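Uncharacterized protein (Vibrio parahaemolyticus, PDB 1ZBP) is of unknown function but belongs to the ImpE family and may play a part in type VI secretion. Local coordinates at residues A[135-140]-A[256-261]; A[143-148]-A[243-248]; A[172-177]-A[195-200]. One frame throughout, in Å; residues are numbered along the deposited sequence.

After the N-terminal helices the chain enters an eight-stranded antiparallel sheet, in which all three contacts lie. Strand 135-137 opens contact 1, and strand 140-147, which follows it directly, opens contact 2. The chain then runs to 172-177, where contact 3 begins, and returns at 195-200 to close the innermost loop. Contact 2 closes at 243-248 and contact 1 last, at 256-261, so the three loops nest and none cross. In the sheet, contact 1 is the middle junction: strand 257-260 borders strand 173-178 of contact 3, and strand 135-137 borders strand 140-147 of contact 2. Contacts 2 and 3 do not touch, their centres lying about 18 Å apart.

Contact 1 (A[135-140]-A[256-261]); sequences FLANDT and QNLQVI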
ATOM      1  N   PHE A 135      13.240  11.710  11.584  1.00 35.22           N
ATOM      2  CA  PHE A 135      11.935  12.305  11.365  1.00 32.62           C
ATOM      3  C   PHE A 135      11.234  12.722  12.639  1.00 33.79           C
ATOM      4  O   PHE A 135      11.562  12.283  13.744  1.00 34.81           O
ATOM      5  CB  PHE A 135      11.030  11.319  10.624  1.00 32.95           C
ATOM      6  CG  PHE A 135      11.233  11.313   9.140  1.00 30.98           C
ATOM      7  CD1 PHE A 135      10.597  12.255   8.343  1.00 27.65           C
ATOM      8  CD2 PHE A 135      12.055  10.375   8.538  1.00 29.37           C
ATOM      9  CE1 PHE A 135      10.780  12.277   6.990  1.00 27.45           C
ATOM     10  CE2 PHE A 135      12.247  10.391   7.167  1.00 30.16           C
ATOM     11  CZ  PHE A 135      11.603  11.338   6.393  1.00 28.32           C
ATOM     12  N   LEU A 136      10.256  13.593  12.458  1.00 34.06           N
ATOM     13  CA  LEU A 136       9.415  14.058  13.544  1.00 34.16           C
ATOM     14  C   LEU A 136       8.112  13.319  13.265  1.00 32.02           C
ATOM     15  O   LEU A 136       7.466  13.566  12.248  1.00 31.43           O
ATOM     16  CB  LEU A 136       9.202  15.566  13.449  1.00 34.96           C
ATOM     17  CG  LEU A 136       9.784  16.380  14.598  1.00 34.52           C
ATOM     18  CD1 LEU A 136      11.286  16.239  14.618  1.00 33.60           C
ATOM     19  CD2 LEU A 136       9.383  17.835  14.431  1.00 36.33           C
ATOM     20  N   ALA A 137       7.747  12.391  14.142  1.00 32.57           N
ATOM     21  CA  ALA A 137       6.526  11.611  13.944  1.00 34.60           C
ATOM     22  C   ALA A 137       5.498  11.938  15.010  1.00 34.08           C
ATOM     23  O   ALA A 137       5.670  11.600  16.176  1.00 35.68           O
ATOM     24  CB  ALA A 137       6.841  10.119  13.946  1.00 32.33           C
ATOM     25  N   ASN A 138       4.418  12.588  14.590  1.00 36.04           N
ATOM     26  CA  ASN A 138       3.362  13.013  15.503  1.00 38.59           C
ATOM     27  C   ASN A 138       4.005  13.996  16.488  1.00 40.46           C
ATOM     28  O   ASN A 138       3.810  13.894  17.704  1.00 43.85           O
ATOM     29  CB  ASN A 138       2.770  11.812  16.265  1.00 38.70           C
ATOM     30  CG  ASN A 138       2.002  10.842  15.356  1.00 38.92           C
ATOM     31  OD1 ASN A 138       1.718   9.702  15.749  1.00 39.43           O
ATOM     32  ND2 ASN A 138       1.660  11.291  14.143  1.00 36.00           N
ATOM     33  N   ASP A 139       4.802  14.924  15.956  1.00 40.93           N
ATOM     34  CA  ASP A 139       5.462  15.948  16.766  1.00 42.61           C
ATOM     35  C   ASP A 139       6.557  15.395  17.703  1.00 42.04           C
ATOM     36  O   ASP A 139       7.087  16.128  18.537  1.00 41.56           O
ATOM     37  CB  ASP A 139       4.391  16.701  17.579  1.00 46.40           C
ATOM     38  CG  ASP A 139       4.846  18.081  18.050  1.00 51.07           C
ATOM     39  OD1 ASP A 139       4.110  18.706  18.855  1.00 54.40           O
ATOM     40  OD2 ASP A 139       5.918  18.552  17.616  1.00 52.18           O
ATOM     41  N   THR A 140       6.900  14.113  17.583  1.00 41.58           N
ATOM     42  CA  THR A 140       7.950  13.533  18.441  1.00 39.84           C
ATOM     43  C   THR A 140       9.198  13.248  17.606  1.00 37.83           C
ATOM     44  O   THR A 140       9.092  12.755  16.492  1.00 38.65           O
ATOM     45  CB  THR A 140       7.472  12.221  19.108  1.00 41.06           C
ATOM     46  OG1 THR A 140       6.378  12.496  20.000  1.00 40.83           O
ATOM     47  CG2 THR A 140       8.615  11.581  19.900  1.00 42.26           C
ATOM     48  N   GLN A 256       0.134   9.899  11.882  1.00 32.89           N
ATOM     49  CA  GLN A 256      -0.642  10.966  11.250  1.00 33.53           C
ATOM     50  C   GLN A 256       0.223  11.827  10.329  1.00 32.34           C
ATOM     51  O   GLN A 256      -0.179  12.115   9.204  1.00 32.61           O
ATOM     52  CB  GLN A 256      -1.307  11.888  12.287  1.00 35.26           C
ATOM     53  CG  GLN A 256      -2.577  11.358  12.932  1.00 38.48           C
ATOM     54  CD  GLN A 256      -2.301  10.292  13.975  1.00 42.45           C
ATOM     55  OE1 GLN A 256      -1.490  10.494  14.887  1.00 42.88           O
ATOM     56  NE2 GLN A 256      -2.976   9.147  13.850  1.00 42.27           N
ATOM     57  N   ASN A 257       1.393  12.247  10.800  1.00 30.92           N
ATOM     58  CA  ASN A 257       2.270  13.079   9.980  1.00 33.35           C
ATOM     59  C   ASN A 257       3.761  12.819  10.186  1.00 33.28           C
ATOM     60  O   ASN A 257       4.207  12.394  11.253  1.00 33.14           O
ATOM     61  CB  ASN A 257       2.029  14.574  10.245  1.00 36.86           C
ATOM     62  CG  ASN A 257       0.776  14.841  11.057  1.00 42.15           C
ATOM     63  OD1 ASN A 257      -0.327  14.966  10.509  1.00 44.82           O
ATOM     64  ND2 ASN A 257       0.935  14.921  12.380  1.00 40.92           N
ATOM     65  N   LEU A 258       4.525  13.076   9.139  1.00 33.32           N
ATOM     66  CA  LEU A 258       5.968  12.948   9.195  1.00 34.74           C
ATOM     67  C   LEU A 258       6.550  14.291   8.782  1.00 34.71           C
ATOM     68  O   LEU A 258       6.114  14.881   7.798  1.00 37.00           O
ATOM     69  CB  LEU A 258       6.470  11.863   8.243  1.00 35.13           C
ATOM     70  CG  LEU A 258       6.441  10.419   8.735  1.00 35.58           C
ATOM     71  CD1 LEU A 258       6.972   9.513   7.628  1.00 35.57           C
ATOM     72  CD2 LEU A 258       7.282  10.281   9.993  1.00 33.21           C
ATOM     73  N   GLN A 259       7.528  14.767   9.543  1.00 36.13           N
ATOM     74  CA  GLN A 259       8.216  16.032   9.273  1.00 37.18           C
ATOM     75  C   GLN A 259       9.715  15.737   9.332  1.00 34.74           C
ATOM     76  O   GLN A 259      10.245  15.486  10.414  1.00 33.09           O
ATOM     77  CB  GLN A 259       7.849  17.067  10.339  1.00 39.93           C
ATOM     78  CG  GLN A 259       7.000  18.208   9.827  1.00 45.05           C
ATOM     79  CD  GLN A 259       7.811  19.230   9.042  1.00 48.05           C
ATOM     80  OE1 GLN A 259       8.888  18.916   8.526  1.00 48.36           O
ATOM     81  NE2 GLN A 259       7.293  20.460   8.945  1.00 46.87           N
ATOM     82  N   VAL A 260      10.383  15.764   8.179  1.00 31.46           N
ATOM     83  CA  VAL A 260      11.818  15.472   8.090  1.00 30.21           C
ATOM     84  C   VAL A 260      12.690  16.442   8.892  1.00 30.43           C
ATOM     85  O   VAL A 260      12.405  17.638   8.987  1.00 30.00           O
ATOM     86  CB  VAL A 260      12.290  15.472   6.596  1.00 31.29           C
ATOM     87  CG1 VAL A 260      12.279  16.905   6.023  1.00 28.92           C
ATOM     88  CG2 VAL A 260      13.678  14.871   6.474  1.00 27.14           C
ATOM     89  N   ILE A 261      13.751  15.915   9.484  1.00 30.31           N
ATOM     90  CA  ILE A 261      14.665  16.734  10.260  1.00 29.13           C
ATOM     91  C   ILE A 261      15.651  17.340   9.260  1.00 31.59           C
ATOM     92  O   ILE A 261      16.473  16.631   8.704  1.00 32.61           O
ATOM     93  CB  ILE A 261      15.360  15.849  11.332  1.00 26.79           C
ATOM     94  CG1 ILE A 261      14.306  15.411  12.342  1.00 27.01           C
ATOM     95  CG2 ILE A 261      16.511  16.599  12.025  1.00 22.45           C
ATOM     96  CD1 ILE A 261      14.856  14.842  13.641  1.00 29.18           C
TER
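Gln259 O takes the short bond of this junction, accepting from Leu136 N at 2.8 Å, and Gln259 N returns a bond to Leu136 O at 3.0 Å. Together they make Leu136 and Gln259 a hydrogen-bonded pair between antiparallel strands 135-137 and 257-260 in the interior of an eight-stranded sheet. Beyond Ala137 the strands part, and Asn138 N adds a weak bond of 3.3 Å to Asn257 O. Here segment 135-140 folds over in a type I' turn, from Ala137 to Thr140, that leads into strand 140-147.

The face bearing Phe135, Ala137, Leu258 and Val260 is buried. Phe135 swings its ring across to the partner strand: CG is anti to the carbonyl carbon (chi1 -83°), and the ring's CE1 meets Val260 CB at 3.6 Å, with CZ close to Val260 CG2. Leu258 crosses Phe135 at about a right angle and divides one methyl, CD2, between Phe135 CB at 3.9 Å and Ala137 CB at 4.0 Å. Val145 and Ile173, from the strands on either side of this pair, also pack against Phe135.

The opposite face is more open. Leu136 CB and Gln259 CB lie 3.7 Å apart, while the amide of Gln259 leads away to Lys262, which its OE1 meets in a hydrogen bond. Where strand 257-260 ends, Ile261 crosses the Leu136 side chain, CG1 touching Leu136 CD1 at 3.9 Å.

Contact 2 (A[143-148]-A[243-248]); sequences SDVRDI and WLVGEM
Strands 140-147 and 242-245 are antiparallel neighbours toward one side of the eight-stranded sheet, and Arg146 and Leu244 form the hydrogen-bonded pair between them. Leu244 N gives to Arg146 O at 2.8 Å, and Arg146 N gives back to Leu244 O at 3.1 Å. One step further, Gly246 N bonds to Asp144 O at 2.7 Å and extends the pairing to the start of the turn.

The indole of Trp243 carries much of the contact. Its CG is anti to the carbonyl carbon (chi1 -77°), and the ring lies beside Asp147, whose backbone N sits over one face. Asp147 sends its carboxylate past the pyrrole side, at 57° to the ring plane. There OD2 receives a weak, bent hydrogen bond from Trp243 NE1 at 3.1 Å. The other oxygen of this buried carboxylate, OD1, is bound by Tyr210 OH and Asp149 N, so both oxygens have partners, Trp243 only weakly.

Val145 divides its two methyls. CG1, anti to the backbone N, meets Trp243 CE3 at 3.9 Å on the benzene side of the indole, while CG2 lies against Val245 CG1 at 3.8 Å, the two valines side by side and pointing the same way. Ile148 brings CG1 over the backbone of Trp243 and Leu244. Before Val145, the carboxylate of Asp144 forms a salt bridge with Arg130.

Gly246, with positive phi (73°), occupies the second position of a type II' turn from Val245 to Met248, a selenomethionine. This is the two-residue turn of a classic beta hairpin, here joining strands 242-245 and 248-251.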
ATOM      1  N   SER A 143      15.489   9.541  15.575  1.00 29.81           N
ATOM      2  CA  SER A 143      16.702   9.629  14.755  1.00 30.55           C
ATOM      3  C   SER A 143      16.680   8.802  13.476  1.00 29.97           C
ATOM      4  O   SER A 143      17.577   8.937  12.641  1.00 29.89           O
ATOM      5  CB  SER A 143      17.920   9.204  15.563  1.00 30.38           C
ATOM      6  OG  SER A 143      17.872   7.813  15.813  1.00 32.81           O
ATOM      7  N   ASP A 144      15.666   7.953  13.318  1.00 29.36           N
ATOM      8  CA  ASP A 144      15.569   7.119  12.129  1.00 27.37           C
ATOM      9  C   ASP A 144      14.201   6.454  11.981  1.00 27.17           C
ATOM     10  O   ASP A 144      13.529   6.159  12.968  1.00 24.71           O
ATOM     11  CB  ASP A 144      16.684   6.074  12.158  1.00 31.29           C
ATOM     12  CG  ASP A 144      16.817   5.311  10.849  1.00 34.92           C
ATOM     13  OD1 ASP A 144      16.428   5.861   9.798  1.00 36.22           O
ATOM     14  OD2 ASP A 144      17.336   4.174  10.871  1.00 36.78           O
ATOM     15  N   VAL A 145      13.816   6.213  10.729  1.00 27.40           N
ATOM     16  CA  VAL A 145      12.533   5.614  10.392  1.00 27.28           C
ATOM     17  C   VAL A 145      12.650   4.635   9.216  1.00 28.21           C
ATOM     18  O   VAL A 145      13.282   4.923   8.190  1.00 27.17           O
ATOM     19  CB  VAL A 145      11.505   6.717  10.033  1.00 28.97           C
ATOM     20  CG1 VAL A 145      10.255   6.111   9.440  1.00 26.64           C
ATOM     21  CG2 VAL A 145      11.145   7.502  11.298  1.00 29.58           C
ATOM     22  N   ARG A 146      12.016   3.479   9.358  1.00 27.21           N
ATOM     23  CA  ARG A 146      12.058   2.487   8.304  1.00 28.23           C
ATOM     24  C   ARG A 146      10.928   1.480   8.481  1.00 27.09           C
ATOM     25  O   ARG A 146      10.469   1.266   9.596  1.00 27.98           O
ATOM     26  CB  ARG A 146      13.415   1.803   8.360  1.00 31.22           C
ATOM     27  CG  ARG A 146      13.777   1.071   7.112  1.00 38.04           C
ATOM     28  CD  ARG A 146      13.553  -0.420   7.276  1.00 40.95           C
ATOM     29  NE  ARG A 146      14.345  -0.984   8.353  1.00 40.19           N
ATOM     30  CZ  ARG A 146      14.758  -2.246   8.365  1.00 45.40           C
ATOM     31  NH1 ARG A 146      14.448  -3.054   7.352  1.00 41.16           N
ATOM     32  NH2 ARG A 146      15.476  -2.706   9.392  1.00 47.55           N
ATOM     33  N   ASP A 147      10.465   0.871   7.395  1.00 27.10           N
ATOM     34  CA  ASP A 147       9.397  -0.132   7.504  1.00 28.91           C
ATOM     35  C   ASP A 147      10.031  -1.424   8.050  1.00 29.06           C
ATOM     36  O   ASP A 147      11.142  -1.777   7.660  1.00 28.67           O
ATOM     37  CB  ASP A 147       8.772  -0.402   6.131  1.00 27.39           C
ATOM     38  CG  ASP A 147       7.470  -1.191   6.213  1.00 29.10           C
ATOM     39  OD1 ASP A 147       7.439  -2.254   6.868  1.00 26.11           O
ATOM     40  OD2 ASP A 147       6.469  -0.746   5.614  1.00 27.14           O
ATOM     41  N   ILE A 148       9.341  -2.118   8.952  1.00 30.11           N
ATOM     42  CA  ILE A 148       9.887  -3.351   9.528  1.00 30.31           C
ATOM     43  C   ILE A 148      10.100  -4.410   8.441  1.00 30.73           C
ATOM     44  O   ILE A 148      11.105  -5.127   8.447  1.00 30.24           O
ATOM     45  CB  ILE A 148       8.970  -3.908  10.654  1.00 32.51           C
ATOM     46  CG1 ILE A 148       9.022  -2.974  11.871  1.00 29.68           C
ATOM     47  CG2 ILE A 148       9.426  -5.325  11.061  1.00 30.06           C
ATOM     48  CD1 ILE A 148       8.053  -3.367  12.997  1.00 33.46           C
ATOM     49  N   TRP A 243       5.964   0.190  11.469  1.00 24.91           N
ATOM     50  CA  TRP A 243       7.241   0.828  11.152  1.00 26.30           C
ATOM     51  C   TRP A 243       8.134   0.922  12.379  1.00 26.56           C
ATOM     52  O   TRP A 243       7.662   1.019  13.510  1.00 24.61           O
ATOM     53  CB  TRP A 243       7.029   2.266  10.613  1.00 27.14           C
ATOM     54  CG  TRP A 243       6.572   2.373   9.175  1.00 30.98           C
ATOM     55  CD1 TRP A 243       6.216   1.350   8.353  1.00 31.27           C
ATOM     56  CD2 TRP A 243       6.407   3.582   8.407  1.00 33.41           C
ATOM     57  NE1 TRP A 243       5.843   1.836   7.121  1.00 34.55           N
ATOM     58  CE2 TRP A 243       5.951   3.203   7.127  1.00 34.04           C
ATOM     59  CE3 TRP A 243       6.601   4.950   8.678  1.00 35.30           C
ATOM     60  CZ2 TRP A 243       5.685   4.128   6.118  1.00 35.07           C
ATOM     61  CZ3 TRP A 243       6.334   5.879   7.668  1.00 34.05           C
ATOM     62  CH2 TRP A 243       5.881   5.459   6.404  1.00 35.33           C
ATOM     63  N   LEU A 244       9.434   0.901  12.135  1.00 26.14           N
ATOM     64  CA  LEU A 244      10.412   1.028  13.198  1.00 30.39           C
ATOM     65  C   LEU A 244      10.770   2.516  13.249  1.00 31.43           C
ATOM     66  O   LEU A 244      11.404   3.028  12.331  1.00 30.02           O
ATOM     67  CB  LEU A 244      11.648   0.202  12.852  1.00 31.78           C
ATOM     68  CG  LEU A 244      12.745   0.111  13.913  1.00 36.85           C
ATOM     69  CD1 LEU A 244      12.187  -0.553  15.185  1.00 36.51           C
ATOM     70  CD2 LEU A 244      13.912  -0.699  13.354  1.00 36.32           C
ATOM     71  N   VAL A 245      10.346   3.214  14.299  1.00 33.02           N
ATOM     72  CA  VAL A 245      10.654   4.639  14.435  1.00 35.65           C
ATOM     73  C   VAL A 245      11.558   4.790  15.638  1.00 37.81           C
ATOM     74  O   VAL A 245      11.120   4.651  16.783  1.00 38.77           O
ATOM     75  CB  VAL A 245       9.388   5.513  14.662  1.00 35.02           C
ATOM     76  CG1 VAL A 245       8.592   5.641  13.387  1.00 38.01           C
ATOM     77  CG2 VAL A 245       8.523   4.902  15.736  1.00 37.59           C
ATOM     78  N   GLY A 246      12.828   5.071  15.383  1.00 38.08           N
ATOM     79  CA  GLY A 246      13.750   5.194  16.486  1.00 39.95           C
ATOM     80  C   GLY A 246      14.045   3.823  17.064  1.00 40.86           C
ATOM     81  O   GLY A 246      14.740   3.032  16.439  1.00 42.73           O
ATOM     82  N   GLU A 247      13.488   3.533  18.238  1.00 43.08           N
ATOM     83  CA  GLU A 247      13.717   2.269  18.940  1.00 44.55           C
ATOM     84  C   GLU A 247      12.451   1.462  19.176  1.00 45.10           C
ATOM     85  O   GLU A 247      12.511   0.367  19.724  1.00 45.09           O
ATOM     86  CB  GLU A 247      14.380   2.550  20.298  1.00 45.65           C
ATOM     87  CG  GLU A 247      15.813   3.063  20.221  1.00 49.25           C
ATOM     88  CD  GLU A 247      16.815   1.942  20.030  1.00 53.81           C
ATOM     89  OE1 GLU A 247      17.022   1.158  20.988  1.00 55.83           O
ATOM     90  OE2 GLU A 247      17.391   1.837  18.921  1.00 54.72           O
HETATM   91  N   MSE A 248      11.313   2.011  18.769  1.00 47.34           N
HETATM   92  CA  MSE A 248      10.019   1.360  18.954  1.00 50.00           C
HETATM   93  C   MSE A 248       9.374   0.915  17.633  1.00 47.32           C
HETATM   94  O   MSE A 248       9.853   1.245  16.548  1.00 46.18           O
HETATM   95  CB  MSE A 248       9.064   2.321  19.680  1.00 58.61           C
HETATM   96  CG  MSE A 248       8.907   3.693  18.982  1.00 70.08           C
HETATM   97 SE   MSE A 248       7.498   4.900  19.662  1.00 86.67          SE
HETATM   98  CE  MSE A 248       6.132   4.605  18.315  1.00 79.09           C
TER

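Contact 3 (A[172-177]-A[195-200]); sequences SINTLE and DIDGLG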
ATOM      1  N   SER A 172      13.609  10.501   1.093  1.00 28.36           N
ATOM      2  CA  SER A 172      13.224  11.543   0.141  1.00 28.25           C
ATOM      3  C   SER A 172      12.003  12.321   0.612  1.00 28.73           C
ATOM      4  O   SER A 172      11.588  13.266  -0.042  1.00 29.10           O
ATOM      5  CB  SER A 172      12.916  10.925  -1.228  1.00 28.22           C
ATOM      6  OG  SER A 172      14.103  10.588  -1.931  1.00 30.12           O
ATOM      7  N   ILE A 173      11.427  11.930   1.744  1.00 28.06           N
ATOM      8  CA  ILE A 173      10.238  12.607   2.253  1.00 28.28           C
ATOM      9  C   ILE A 173      10.564  13.828   3.099  1.00 29.12           C
ATOM     10  O   ILE A 173      11.411  13.769   3.991  1.00 31.33           O
ATOM     11  CB  ILE A 173       9.363  11.659   3.124  1.00 27.81           C
ATOM     12  CG1 ILE A 173       8.820  10.500   2.280  1.00 27.98           C
ATOM     13  CG2 ILE A 173       8.226  12.440   3.744  1.00 27.78           C
ATOM     14  CD1 ILE A 173       8.232   9.370   3.098  1.00 26.55           C
ATOM     15  N   ASN A 174       9.870  14.931   2.809  1.00 29.67           N
ATOM     16  CA  ASN A 174      10.009  16.176   3.550  1.00 27.99           C
ATOM     17  C   ASN A 174       8.801  16.273   4.507  1.00 27.08           C
ATOM     18  O   ASN A 174       8.970  16.446   5.710  1.00 25.31           O
ATOM     19  CB  ASN A 174      10.036  17.375   2.599  1.00 31.61           C
ATOM     20  CG  ASN A 174      11.205  17.324   1.608  1.00 31.55           C
ATOM     21  OD1 ASN A 174      12.368  17.145   1.988  1.00 32.64           O
ATOM     22  ND2 ASN A 174      10.889  17.495   0.332  1.00 28.65           N
ATOM     23  N   THR A 175       7.586  16.176   3.978  1.00 26.12           N
ATOM     24  CA  THR A 175       6.400  16.190   4.831  1.00 26.51           C
ATOM     25  C   THR A 175       5.495  15.049   4.383  1.00 26.73           C
ATOM     26  O   THR A 175       5.502  14.666   3.213  1.00 25.30           O
ATOM     27  CB  THR A 175       5.585  17.519   4.741  1.00 28.12           C
ATOM     28  OG1 THR A 175       5.253  17.785   3.374  1.00 28.59           O
ATOM     29  CG2 THR A 175       6.377  18.698   5.332  1.00 25.69           C
ATOM     30  N   LEU A 176       4.726  14.485   5.306  1.00 28.33           N
ATOM     31  CA  LEU A 176       3.813  13.398   4.941  1.00 29.66           C
ATOM     32  C   LEU A 176       2.630  13.467   5.885  1.00 30.05           C
ATOM     33  O   LEU A 176       2.792  13.669   7.084  1.00 30.18           O
ATOM     34  CB  LEU A 176       4.515  12.031   5.051  1.00 30.41           C
ATOM     35  CG  LEU A 176       3.869  10.765   4.463  1.00 30.94           C
ATOM     36  CD1 LEU A 176       2.873  10.223   5.430  1.00 32.06           C
ATOM     37  CD2 LEU A 176       3.222  11.056   3.110  1.00 32.02           C
ATOM     38  N   GLU A 177       1.433  13.327   5.341  1.00 31.66           N
ATOM     39  CA  GLU A 177       0.243  13.376   6.166  1.00 33.70           C
ATOM     40  C   GLU A 177      -0.691  12.245   5.774  1.00 32.52           C
ATOM     41  O   GLU A 177      -1.066  12.106   4.605  1.00 31.24           O
ATOM     42  CB  GLU A 177      -0.468  14.724   6.002  1.00 38.59           C
ATOM     43  CG  GLU A 177      -1.745  14.877   6.839  1.00 46.95           C
ATOM     44  CD  GLU A 177      -2.640  16.037   6.384  1.00 52.87           C
ATOM     45  OE1 GLU A 177      -3.749  16.188   6.962  1.00 53.46           O
ATOM     46  OE2 GLU A 177      -2.243  16.791   5.455  1.00 54.69           O
ATOM     47  N   ASP A 195       5.063  15.779   0.269  1.00 40.24           N
ATOM     48  CA  ASP A 195       6.007  16.735  -0.297  1.00 40.69           C
ATOM     49  C   ASP A 195       7.321  15.983  -0.257  1.00 40.34           C
ATOM     50  O   ASP A 195       8.025  16.013   0.747  1.00 40.41           O
ATOM     51  CB  ASP A 195       6.095  17.998   0.567  1.00 42.13           C
ATOM     52  CG  ASP A 195       7.194  18.957   0.107  1.00 44.84           C
ATOM     53  OD1 ASP A 195       7.305  20.057   0.696  1.00 47.54           O
ATOM     54  OD2 ASP A 195       7.950  18.623  -0.833  1.00 44.86           O
ATOM     55  N   ILE A 196       7.628  15.278  -1.340  1.00 40.79           N
ATOM     56  CA  ILE A 196       8.860  14.507  -1.405  1.00 41.35           C
ATOM     57  C   ILE A 196       9.750  15.033  -2.527  1.00 42.35           C
ATOM     58  O   ILE A 196       9.266  15.587  -3.516  1.00 41.27           O
ATOM     59  CB  ILE A 196       8.577  12.983  -1.635  1.00 40.58           C
ATOM     60  CG1 ILE A 196       8.312  12.706  -3.104  1.00 41.08           C
ATOM     61  CG2 ILE A 196       7.338  12.543  -0.837  1.00 37.57           C
ATOM     62  CD1 ILE A 196       9.217  11.647  -3.685  1.00 44.37           C
ATOM     63  N   ASP A 197      11.054  14.854  -2.358  1.00 43.04           N
ATOM     64  CA  ASP A 197      12.029  15.275  -3.349  1.00 45.79           C
ATOM     65  C   ASP A 197      11.779  14.494  -4.628  1.00 46.48           C
ATOM     66  O   ASP A 197      11.656  13.270  -4.594  1.00 47.42           O
ATOM     67  CB  ASP A 197      13.437  14.993  -2.828  1.00 47.04           C
ATOM     68  CG  ASP A 197      13.719  15.709  -1.522  1.00 49.30           C
ATOM     69  OD1 ASP A 197      14.629  15.278  -0.773  1.00 49.53           O
ATOM     70  OD2 ASP A 197      13.027  16.718  -1.260  1.00 48.24           O
ATOM     71  N   GLY A 198      11.694  15.201  -5.751  1.00 47.74           N
ATOM     72  CA  GLY A 198      11.469  14.532  -7.021  1.00 48.69           C
ATOM     73  C   GLY A 198      10.022  14.540  -7.487  1.00 50.18           C
ATOM     74  O   GLY A 198       9.729  14.107  -8.608  1.00 50.91           O
ATOM     75  N   LEU A 199       9.121  15.024  -6.631  1.00 49.43           N
ATOM     76  CA  LEU A 199       7.694  15.097  -6.955  1.00 48.53           C
ATOM     77  C   LEU A 199       7.073  16.396  -6.437  1.00 47.66           C
ATOM     78  O   LEU A 199       5.983  16.778  -6.861  1.00 48.23           O
ATOM     79  CB  LEU A 199       6.941  13.905  -6.349  1.00 48.25           C
ATOM     80  CG  LEU A 199       7.354  12.495  -6.789  1.00 49.59           C
ATOM     81  CD1 LEU A 199       6.600  11.452  -5.975  1.00 48.77           C
ATOM     82  CD2 LEU A 199       7.088  12.327  -8.269  1.00 51.01           C
ATOM     83  N   GLY A 200       7.773  17.072  -5.530  1.00 46.33           N
ATOM     84  CA  GLY A 200       7.259  18.313  -4.974  1.00 44.19           C
ATOM     85  C   GLY A 200       6.020  18.049  -4.143  1.00 43.99           C
ATOM     86  O   GLY A 200       5.859  16.949  -3.611  1.00 43.12           O
TER
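The amide of Asn174 and the carboxylate of Asp197 meet with their planes 52° apart. Asn174 ND2 gives a hydrogen bond of 2.8 Å to Asp197 OD2, which lies close to the amide plane, whereas ND2 itself stands above the carboxylate plane, 38° out of it. The carboxylate of Asp195 adds a weak bond, with OD2 at 3.4 Å from Asn174 ND2. This one amide nitrogen therefore faces two carboxylates, and its N-H groups may ease the repulsion between the two acids, which would otherwise tend to raise their pKa. The CA–CB bond of Asn174 points toward segment 195-200, and chi1 of -61° sets CG anti to the carbonyl carbon; the amide beyond it meets both acids.

In the backbone, Asp195 O is gripped by two donors, Asn174 N at 3.0 Å and Thr175 N at 3.3 Å, with a further weak bond from the side-chain Asn174 ND2. Two successive residues of one strand thus bond to the same carbonyl of the other, the mark of a beta bulge, and the register moves by one between Ile173 and Thr175. On the other side of the bulge the strands are still joined, as Asp197 N binds Ser172 O at 2.9 Å.

Ile173 and Ile196 are on the buried face of this pairing, where Ile173 CG1 touches Ile196 CG2 at 4.0 Å. A second, classic bulge follows in segment 195-200, with Leu199 and Gly200 both opposite Ile196, whose O accepts from the N of each.

The contact lies in the hairpin of strands 173-178 and 189-196. Strand 257-260 flanks strand 173-178 on its other edge, Thr175 packing on Gln259, and strand 165-169 of a separate sheet supplies Val168 against Ile196 and Phe166 against Leu199.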